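Local coordinates for protein Na-K-Cl cotransporter (Methanosarcina acetivorans, PDB 3G40) that probably carries chloride together with cations across the membrane, the piece described here being its cytoplasmic C-terminal domain, at residues Gln207-Ala210 with Ala211-Leu215; Glu101-Thr104 with Gly105-Phe108. All coordinates share one frame; numbering follows the deposited sequence.

Contact 1: Gln207-Ala210 with Ala211-Leu215; sequences QAQA and AENFL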
loop_
_atom_site.group_PDB
_atom_site.type_symbol
_atom_site.label_atom_id
_atom_site.label_comp_id
_atom_site.label_asym_id
_atom_site.label_seq_id
_atom_site.Cartn_x
_atom_site.Cartn_y
_atom_site.Cartn_z
ATOM N N GLN A 207 26.997 -28.887 5.639
ATOM C CA GLN A 207 25.669 -28.391 5.976
ATOM C C GLN A 207 25.069 -27.580 4.835
ATOM O O GLN A 207 23.863 -27.638 4.597
ATOM C CB GLN A 207 25.687 -27.568 7.269
ATOM C CG GLN A 207 25.975 -28.396 8.509
ATOM C CD GLN A 207 25.770 -27.620 9.793
ATOM O OE1 GLN A 207 24.768 -26.923 9.959
ATOM N NE2 GLN A 207 26.721 -27.741 10.713
ATOM N N ALA A 208 25.902 -26.820 4.134
ATOM C CA ALA A 208 25.408 -26.011 3.026
ATOM C C ALA A 208 24.843 -26.910 1.925
ATOM O O ALA A 208 23.769 -26.640 1.388
ATOM C CB ALA A 208 26.517 -25.079 2.473
ATOM N N GLN A 209 25.571 -27.977 1.595
ATOM C CA GLN A 209 25.103 -28.949 0.612
ATOM C C GLN A 209 23.781 -29.574 1.051
ATOM O O GLN A 209 22.853 -29.707 0.261
ATOM C CB GLN A 209 26.133 -30.064 0.401
ATOM C CG GLN A 209 25.690 -31.100 -0.624
ATOM C CD GLN A 209 25.667 -30.536 -2.035
ATOM O OE1 GLN A 209 26.703 -30.432 -2.683
ATOM N NE2 GLN A 209 24.475 -30.171 -2.524
ATOM N N ALA A 210 23.707 -29.985 2.309
ATOM C CA ALA A 210 22.482 -30.585 2.810
ATOM C C ALA A 210 21.298 -29.607 2.740
ATOM O O ALA A 210 20.173 -30.010 2.475
ATOM C CB ALA A 210 22.684 -31.111 4.229
ATOM N N ALA A 211 21.563 -28.323 2.964
ATOM C CA ALA A 211 20.516 -27.314 2.941
ATOM C C ALA A 211 20.041 -27.094 1.512
ATOM O O ALA A 211 18.851 -26.930 1.260
ATOM C CB ALA A 211 21.013 -26.001 3.559
ATOM N N GLU A 212 20.979 -27.081 0.575
ATOM C CA GLU A 212 20.639 -27.006 -0.837
ATOM C C GLU A 212 19.737 -28.169 -1.243
ATOM O O GLU A 212 18.739 -27.965 -1.939
ATOM C CB GLU A 212 21.914 -27.028 -1.689
ATOM C CG GLU A 212 21.659 -26.878 -3.176
ATOM C CD GLU A 212 21.256 -25.458 -3.551
ATOM O OE1 GLU A 212 21.775 -24.508 -2.919
ATOM O OE2 GLU A 212 20.429 -25.290 -4.476
ATOM N N ASN A 213 20.043 -29.338 -0.859
ATOM C CA ASN A 213 19.320 -30.470 -1.225
ATOM C C ASN A 213 17.942 -30.440 -0.551
ATOM O O ASN A 213 17.122 -30.785 -1.091
ATOM C CB ASN A 213 20.051 -31.785 -0.942
ATOM C CG ASN A 213 21.318 -31.993 -1.803
ATOM O OD1 ASN A 213 21.512 -31.528 -2.793
ATOM N ND2 ASN A 213 22.057 -32.751 -1.348
ATOM N N PHE A 214 17.886 -30.046 0.688
ATOM C CA PHE A 214 16.621 -29.925 1.400
ATOM C C PHE A 214 15.682 -28.940 0.706
ATOM O O PHE A 214 14.520 -29.257 0.475
ATOM C CB PHE A 214 16.873 -29.528 2.853
ATOM C CG PHE A 214 15.629 -29.201 3.612
ATOM C CD1 PHE A 214 14.873 -30.208 4.196
ATOM C CD2 PHE A 214 15.216 -27.890 3.746
ATOM C CE1 PHE A 214 13.709 -29.905 4.896
ATOM C CE2 PHE A 214 14.042 -27.581 4.454
ATOM C CZ PHE A 214 13.304 -28.597 5.028
ATOM N N LEU A 215 16.190 -27.758 0.351
ATOM C CA LEU A 215 15.384 -26.751 -0.341
ATOM C C LEU A 215 14.868 -27.221 -1.703
ATOM O O LEU A 215 13.707 -26.985 -2.052
ATOM C CB LEU A 215 16.157 -25.439 -0.496
ATOM C CG LEU A 215 16.604 -24.795 0.823
ATOM C CD1 LEU A 215 17.214 -23.418 0.566
ATOM C CD2 LEU A 215 15.454 -24.707 1.813
#

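Contact 2: Glu101-Thr104 with Gly105-Phe108; sequences EALT and GSFF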
loop_
_atom_site.group_PDB
_atom_site.type_symbol
_atom_site.label_atom_id
_atom_site.label_comp_id
_atom_site.label_asym_id
_atom_site.label_seq_id
_atom_site.Cartn_x
_atom_site.Cartn_y
_atom_site.Cartn_z
ATOM N N GLU A 101 -11.132 -17.834 22.395
ATOM C CA GLU A 101 -11.873 -18.839 23.142
ATOM C C GLU A 101 -13.207 -19.108 22.464
ATOM O O GLU A 101 -13.662 -20.250 22.398
ATOM C CB GLU A 101 -12.098 -18.376 24.583
ATOM C CG GLU A 101 -12.775 -19.405 25.474
ATOM C CD GLU A 101 -11.960 -20.678 25.623
ATOM O OE1 GLU A 101 -11.558 -20.996 26.762
ATOM O OE2 GLU A 101 -11.715 -21.358 24.604
ATOM N N ALA A 102 -13.828 -18.050 21.957
ATOM C CA ALA A 102 -15.141 -18.156 21.329
ATOM C C ALA A 102 -15.083 -18.936 20.015
ATOM O O ALA A 102 -16.081 -19.515 19.581
ATOM C CB ALA A 102 -15.731 -16.769 21.104
ATOM N N LEU A 103 -13.906 -18.953 19.394
ATOM C CA LEU A 103 -13.706 -19.623 18.113
ATOM C C LEU A 103 -13.877 -21.146 18.193
ATOM O O LEU A 103 -14.234 -21.787 17.206
ATOM C CB LEU A 103 -12.320 -19.277 17.553
ATOM C CG LEU A 103 -12.150 -17.952 16.802
ATOM C CD1 LEU A 103 -12.052 -18.182 15.298
ATOM C CD2 LEU A 103 -13.255 -16.956 17.129
ATOM N N THR A 104 -13.629 -21.709 19.374
ATOM C CA THR A 104 -13.594 -23.162 19.590
ATOM C C THR A 104 -14.287 -24.039 18.540
ATOM O O THR A 104 -13.621 -24.674 17.723
ATOM C CB THR A 104 -14.139 -23.543 20.979
ATOM O OG1 THR A 104 -13.422 -22.823 21.988
ATOM C CG2 THR A 104 -13.979 -25.039 21.220
ATOM N N GLY A 105 -15.614 -24.085 18.574
ATOM C CA GLY A 105 -16.358 -25.003 17.726
ATOM C C GLY A 105 -16.978 -24.366 16.497
ATOM O O GLY A 105 -17.907 -24.917 15.904
ATOM N N SER A 106 -16.460 -23.207 16.106
ATOM C CA SER A 106 -17.037 -22.453 15.001
ATOM C C SER A 106 -16.774 -23.156 13.669
ATOM O O SER A 106 -15.856 -23.970 13.555
ATOM C CB SER A 106 -16.472 -21.025 14.972
ATOM O OG SER A 106 -15.078 -21.040 14.710
ATOM N N PHE A 107 -17.577 -22.843 12.660
ATOM C CA PHE A 107 -17.425 -23.515 11.385
ATOM C C PHE A 107 -16.077 -23.238 10.748
ATOM O O PHE A 107 -15.406 -24.156 10.286
ATOM C CB PHE A 107 -18.523 -23.149 10.388
ATOM C CG PHE A 107 -18.360 -23.845 9.069
ATOM C CD1 PHE A 107 -18.885 -25.114 8.873
ATOM C CD2 PHE A 107 -17.631 -23.259 8.048
ATOM C CE1 PHE A 107 -18.710 -25.774 7.674
ATOM C CE2 PHE A 107 -17.447 -23.914 6.843
ATOM C CZ PHE A 107 -17.985 -25.174 6.655
ATOM N N PHE A 108 -15.676 -21.976 10.703
ATOM C CA PHE A 108 -14.494 -21.669 9.913
ATOM C C PHE A 108 -13.228 -22.240 10.531
ATOM O O PHE A 108 -12.690 -21.725 11.507
ATOM C CB PHE A 108 -14.445 -20.203 9.479
ATOM C CG PHE A 108 -15.439 -19.902 8.399
ATOM C CD1 PHE A 108 -16.679 -19.365 8.705
ATOM C CD2 PHE A 108 -15.164 -20.246 7.078
ATOM C CE1 PHE A 108 -17.615 -19.131 7.714
ATOM C CE2 PHE A 108 -16.095 -20.019 6.081
ATOM C CZ PHE A 108 -17.319 -19.459 6.393
HETATM O O HOH W 1 -14.613 -26.478 15.113
#

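Contact 1: Gln207-Ala210 with Ala211-Leu215
Q209 carries its CG anti to the backbone N (chi1 -180°) and bends at chi2, while N213 holds its own CG beside the backbone N (chi1 -67°), and together these torsions bring Q209 NE2 near N213 OD1. Both sit on helix 205-222, the crossover helix of a beta-alpha-beta unit whose parallel neighbouring strands are 195-201 and 228-232, and four residues, about one helical turn, separate them. Q209 NE2 ends 3.3 Å from N213 OD1, a weak hydrogen bond because the N-H is aimed poorly at the oxygen. The two amide planes lie only 22° apart. N213 also leans over the backbone it follows, with its CG 3.4 Å from Q209 O, the same oxygen that takes the N213 N-H at 3.0 Å from N213 N. Both residues are exposed, and the side-chain bond probably adds little to a turn already held by its backbone. The other i to i+4 bonds are regular: A211 N to Q207 O, E212 N to A208 O and F214 N to A210 O are each 2.9 Å long. A211, F214 and L215 are buried. A211 touches T200 and W169, and L215 packs on F198 and M229, while the partly exposed A208 and E212 touch V231. F214 sends its ring away from segment 207-210 to meet W169, and what stays close to that segment is its CB, 3.4 Å from A210 O.

Contact 2: Glu101-Thr104 with Gly105-Phe108
S106 folds back onto L103 where the chain leaves helix 94-103, and the pair closes a beta turn over T104 and G105. Its side chain can be followed outward from CB, which rests 3.3 Å from L103 O. The next atom is already the tip: with chi1 at 64°, OG stands between the backbone N and the carbonyl carbon, and from there it donates to L103 O over 2.7 Å. It arrives in the carbonyl plane, on a lone pair. The backbone N of S106 gives the same oxygen a second, nearly straight bond, 2.9 Å from S106 N to L103 O, but comes from above the plane, 36° out of it. Two donors of one residue thus grip one acceptor from different directions. Within the turn, T104 OG1 reaches back along the chain and donates to E101 O at 2.6 Å, while T104 CG2 lies 3.3 Å from G105 N. A water bridges the turn, donating to S106 O and weakly to T104 O. With an alanine at S106, L103 O would probably lose the hydroxyl donor on its in-plane lone pair, and the turn would probably be held less firmly. L103 itself reaches K51 and S111 with its side chain. The chemistry amounts to one carbonyl, L103 O, that takes both the amide and the hydroxyl of a single serine, which probably helps hold the turn that leads on toward strand 112-116.

In the fold
Contact 2 comes first along the chain and closes before contact 1 opens, and the two lie on opposite sides of the chain's centre, with their own centres 40 Å apart and their nearest atoms about 28 Å apart. They belong to the two successive sequence families that make up the C-terminal domain: 101-108 leads from helix 94-103 toward strand 112-116 in the first, 207-215 lies in the first half of helix 205-222 in the second. What connects them is the mixed ten-stranded sheet, in which both strand 112-116 and the strands 195-201 and 228-232 take part. Both contacts are local, and the sheet, running through both parts, joins them in one cytoplasmic domain.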